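Local coordinates for mandelate racemase/muconate lactonizing protein (Alicyclobacillus acidocaldarius LAA1, PDB 3QLD) that belongs to the enolase superfamily, pairing a mandelate racemase/muconate lactonizing enzyme-type N-terminal domain with a C-terminal TIM-barrel-like domain, at residues L217-Q222 with P242-E247. Sequence-based numbering, arbitrary orientation.
Sequences LQFIEQ and PVCLDE
Q222 and C244 close a parallel strand pairing that three backbone hydrogen bonds define: I220 N to P242 O, C244 N to I220 O at 2.9 Å, and Q222 N to C244 O, the last two nearly straight. The ladder then passes to a side chain. Q222 OE1 takes the backbone N-H of D246 at 2.7 Å on an in-plane lone pair. The bend at chi2 (-72°) folds the amide back to this strand end, where it stacks on the carboxylate of E247, planes 18° apart. Q222 NE2 is hydrogen-bonded to S248 OG.

Packing is tight around F219. Its CD1 lies 3.5 Å from C244 CB. C244 SG sits over one ring face, 4.5 Å from the centroid and 17° off the normal, a cysteine sulfur-aromatic contact; W295 also stacks with F219. The P242 end is the more open side, where P242 and Q218 are partly exposed; the proline ring meets chiefly the carbonyl of Q218, with P242 CG 3.6 Å from Q218 O. Q218 OE1 is hydrogen-bonded to R167.

E221 and D246 bring like charges together, OE2 to OD2 at 3.9 Å. E221 has a salt bridge to K169 and a hydrogen bond to N268; D246 has salt bridges to R273 and K270 and a hydrogen bond to Y56, probably offsetting the repulsion.

Strands 220-221 and 243-245, paired in parallel through I220-V243 and E221-C244 and connected by helix 229-238, form a beta-alpha-beta unit of the TIM-barrel-like domain, with acidic side chains gathered at the C-terminal ends of its strands, as in the enolase superfamily.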
ATOM      1  N   LEU A 217       3.312 -30.186 -10.644  1.00 25.84           N
ATOM      2  CA  LEU A 217       3.553 -28.760 -10.991  1.00 24.41           C
ATOM      3  C   LEU A 217       4.702 -28.259 -10.190  1.00 23.52           C
ATOM      4  O   LEU A 217       4.848 -28.631  -9.044  1.00 24.03           O
ATOM      5  CB  LEU A 217       2.268 -27.940 -10.668  1.00 23.67           C
ATOM      6  CG  LEU A 217       1.021 -28.267 -11.456  1.00 25.04           C
ATOM      7  CD1 LEU A 217      -0.211 -27.576 -10.866  1.00 24.95           C
ATOM      8  CD2 LEU A 217       1.194 -27.853 -12.942  1.00 29.30           C
ATOM      9  N   GLN A 218       5.492 -27.384 -10.757  1.00 22.82           N
ATOM     10  CA  GLN A 218       6.544 -26.728 -10.032  1.00 24.97           C
ATOM     11  C   GLN A 218       5.973 -25.834  -8.892  1.00 24.42           C
ATOM     12  O   GLN A 218       6.583 -25.725  -7.824  1.00 24.37           O
ATOM     13  CB  GLN A 218       7.347 -25.907 -11.026  1.00 25.12           C
ATOM     14  CG  GLN A 218       8.633 -25.388 -10.494  1.00 30.99           C
ATOM     15  CD  GLN A 218       9.391 -24.622 -11.559  1.00 34.56           C
ATOM     16  OE1 GLN A 218       9.190 -23.407 -11.736  1.00 32.85           O
ATOM     17  NE2 GLN A 218      10.203 -25.332 -12.322  1.00 31.43           N
ATOM     18  N   PHE A 219       4.812 -25.234  -9.158  1.00 24.05           N
ATOM     19  CA  PHE A 219       4.058 -24.408  -8.153  1.00 21.46           C
ATOM     20  C   PHE A 219       2.689 -24.043  -8.759  1.00 22.40           C
ATOM     21  O   PHE A 219       2.461 -24.225  -9.974  1.00 22.23           O
ATOM     22  CB  PHE A 219       4.830 -23.110  -7.772  1.00 20.98           C
ATOM     23  CG  PHE A 219       5.218 -22.245  -8.980  1.00 18.42           C
ATOM     24  CD1 PHE A 219       4.287 -21.373  -9.562  1.00 19.82           C
ATOM     25  CD2 PHE A 219       6.528 -22.275  -9.471  1.00 25.03           C
ATOM     26  CE1 PHE A 219       4.641 -20.602 -10.695  1.00 21.16           C
ATOM     27  CE2 PHE A 219       6.914 -21.475 -10.584  1.00 28.01           C
ATOM     28  CZ  PHE A 219       5.949 -20.630 -11.157  1.00 21.96           C
ATOM     29  N   ILE A 220       1.785 -23.565  -7.873  1.00 22.10           N
ATOM     30  CA  ILE A 220       0.490 -22.972  -8.232  1.00 22.26           C
ATOM     31  C   ILE A 220       0.651 -21.552  -7.674  1.00 22.56           C
ATOM     32  O   ILE A 220       0.880 -21.404  -6.479  1.00 19.79           O
ATOM     33  CB  ILE A 220      -0.711 -23.704  -7.607  1.00 22.79           C
ATOM     34  CG1 ILE A 220      -0.820 -25.148  -8.183  1.00 25.69           C
ATOM     35  CG2 ILE A 220      -2.078 -22.870  -7.855  1.00 20.06           C
ATOM     36  CD1 ILE A 220      -1.807 -25.993  -7.459  1.00 26.37           C
ATOM     37  N   GLU A 221       0.569 -20.525  -8.553  1.00 21.23           N
ATOM     38  CA  GLU A 221       0.790 -19.155  -8.112  1.00 22.73           C
ATOM     39  C   GLU A 221      -0.539 -18.488  -7.703  1.00 20.59           C
ATOM     40  O   GLU A 221      -1.555 -18.670  -8.377  1.00 23.14           O
ATOM     41  CB  GLU A 221       1.362 -18.382  -9.310  1.00 24.10           C
ATOM     42  CG  GLU A 221       1.898 -16.979  -8.952  1.00 26.65           C
ATOM     43  CD  GLU A 221       2.733 -16.426 -10.093  1.00 29.61           C
ATOM     44  OE1 GLU A 221       2.662 -16.968 -11.218  1.00 34.13           O
ATOM     45  OE2 GLU A 221       3.460 -15.473  -9.869  1.00 32.23           O
ATOM     46  N   GLN A 222      -0.513 -17.760  -6.585  1.00 20.43           N
ATOM     47  CA  GLN A 222      -1.672 -16.912  -6.135  1.00 20.43           C
ATOM     48  C   GLN A 222      -3.020 -17.607  -6.225  1.00 20.21           C
ATOM     49  O   GLN A 222      -3.934 -17.163  -6.904  1.00 20.67           O
ATOM     50  CB  GLN A 222      -1.624 -15.591  -6.941  1.00 20.31           C
ATOM     51  CG  GLN A 222      -0.387 -14.670  -6.591  1.00 22.47           C
ATOM     52  CD  GLN A 222      -0.398 -13.958  -5.216  1.00 25.23           C
ATOM     53  OE1 GLN A 222       0.667 -13.734  -4.619  1.00 26.19           O
ATOM     54  NE2 GLN A 222      -1.587 -13.637  -4.689  1.00 25.60           N
ATOM     55  N   PRO A 242       3.932 -26.961  -4.217  1.00 22.90           N
ATOM     56  CA  PRO A 242       4.255 -25.698  -3.586  1.00 23.48           C
ATOM     57  C   PRO A 242       3.289 -24.600  -4.072  1.00 23.15           C
ATOM     58  O   PRO A 242       2.915 -24.554  -5.265  1.00 21.45           O
ATOM     59  CB  PRO A 242       5.650 -25.395  -4.150  1.00 23.62           C
ATOM     60  CG  PRO A 242       6.230 -26.756  -4.440  1.00 27.42           C
ATOM     61  CD  PRO A 242       5.067 -27.420  -5.072  1.00 22.60           C
ATOM     62  N   VAL A 243       2.901 -23.731  -3.123  1.00 23.19           N
ATOM     63  CA  VAL A 243       2.236 -22.478  -3.513  1.00 21.46           C
ATOM     64  C   VAL A 243       3.316 -21.438  -3.750  1.00 21.72           C
ATOM     65  O   VAL A 243       4.272 -21.369  -3.011  1.00 21.61           O
ATOM     66  CB  VAL A 243       1.274 -21.984  -2.377  1.00 21.75           C
ATOM     67  CG1 VAL A 243       0.784 -20.557  -2.687  1.00 21.77           C
ATOM     68  CG2 VAL A 243       0.124 -22.976  -2.275  1.00 21.60           C
ATOM     69  N   CYS A 244       3.122 -20.598  -4.780  1.00 21.56           N
ATOM     70  CA  CYS A 244       4.005 -19.476  -5.081  1.00 23.04           C
ATOM     71  C   CYS A 244       3.230 -18.176  -4.845  1.00 22.93           C
ATOM     72  O   CYS A 244       2.081 -18.087  -5.241  1.00 22.71           O
ATOM     73  CB  CYS A 244       4.352 -19.509  -6.553  1.00 22.92           C
ATOM     74  SG  CYS A 244       5.463 -18.156  -7.021  1.00 26.84           S
ATOM     75  N   LEU A 245       3.853 -17.211  -4.168  1.00 22.02           N
ATOM     76  CA  LEU A 245       3.211 -15.922  -4.018  1.00 24.61           C
ATOM     77  C   LEU A 245       4.003 -14.892  -4.827  1.00 23.75           C
ATOM     78  O   LEU A 245       5.244 -14.930  -4.867  1.00 22.99           O
ATOM     79  CB  LEU A 245       3.131 -15.496  -2.540  1.00 22.31           C
ATOM     80  CG  LEU A 245       2.332 -16.479  -1.674  1.00 24.58           C
ATOM     81  CD1 LEU A 245       2.359 -15.934  -0.190  1.00 25.08           C
ATOM     82  CD2 LEU A 245       0.925 -16.655  -2.138  1.00 26.26           C
ATOM     83  N   ASP A 246       3.263 -13.957  -5.421  1.00 23.98           N
ATOM     84  CA  ASP A 246       3.861 -12.823  -6.160  1.00 23.83           C
ATOM     85  C   ASP A 246       3.370 -11.595  -5.340  1.00 24.62           C
ATOM     86  O   ASP A 246       4.076 -11.197  -4.420  1.00 24.84           O
ATOM     87  CB  ASP A 246       3.404 -12.884  -7.630  1.00 24.86           C
ATOM     88  CG  ASP A 246       3.719 -11.648  -8.454  1.00 27.42           C
ATOM     89  OD1 ASP A 246       4.408 -10.749  -7.995  1.00 31.66           O
ATOM     90  OD2 ASP A 246       3.236 -11.602  -9.594  1.00 32.96           O
ATOM     91  N   GLU A 247       2.190 -11.085  -5.644  1.00 25.53           N
ATOM     92  CA  GLU A 247       1.753  -9.752  -5.115  1.00 28.36           C
ATOM     93  C   GLU A 247       1.380  -9.814  -3.639  1.00 28.49           C
ATOM     94  O   GLU A 247       1.449  -8.805  -2.919  1.00 28.36           O
ATOM     95  CB  GLU A 247       0.690  -9.066  -6.029  1.00 27.00           C
ATOM     96  CG  GLU A 247      -0.673  -9.720  -5.986  1.00 31.71           C
ATOM     97  CD  GLU A 247      -0.832 -10.799  -7.081  1.00 35.70           C
ATOM     98  OE1 GLU A 247      -1.998 -11.088  -7.380  1.00 36.79           O
ATOM     99  OE2 GLU A 247       0.183 -11.327  -7.655  1.00 32.87           O
TER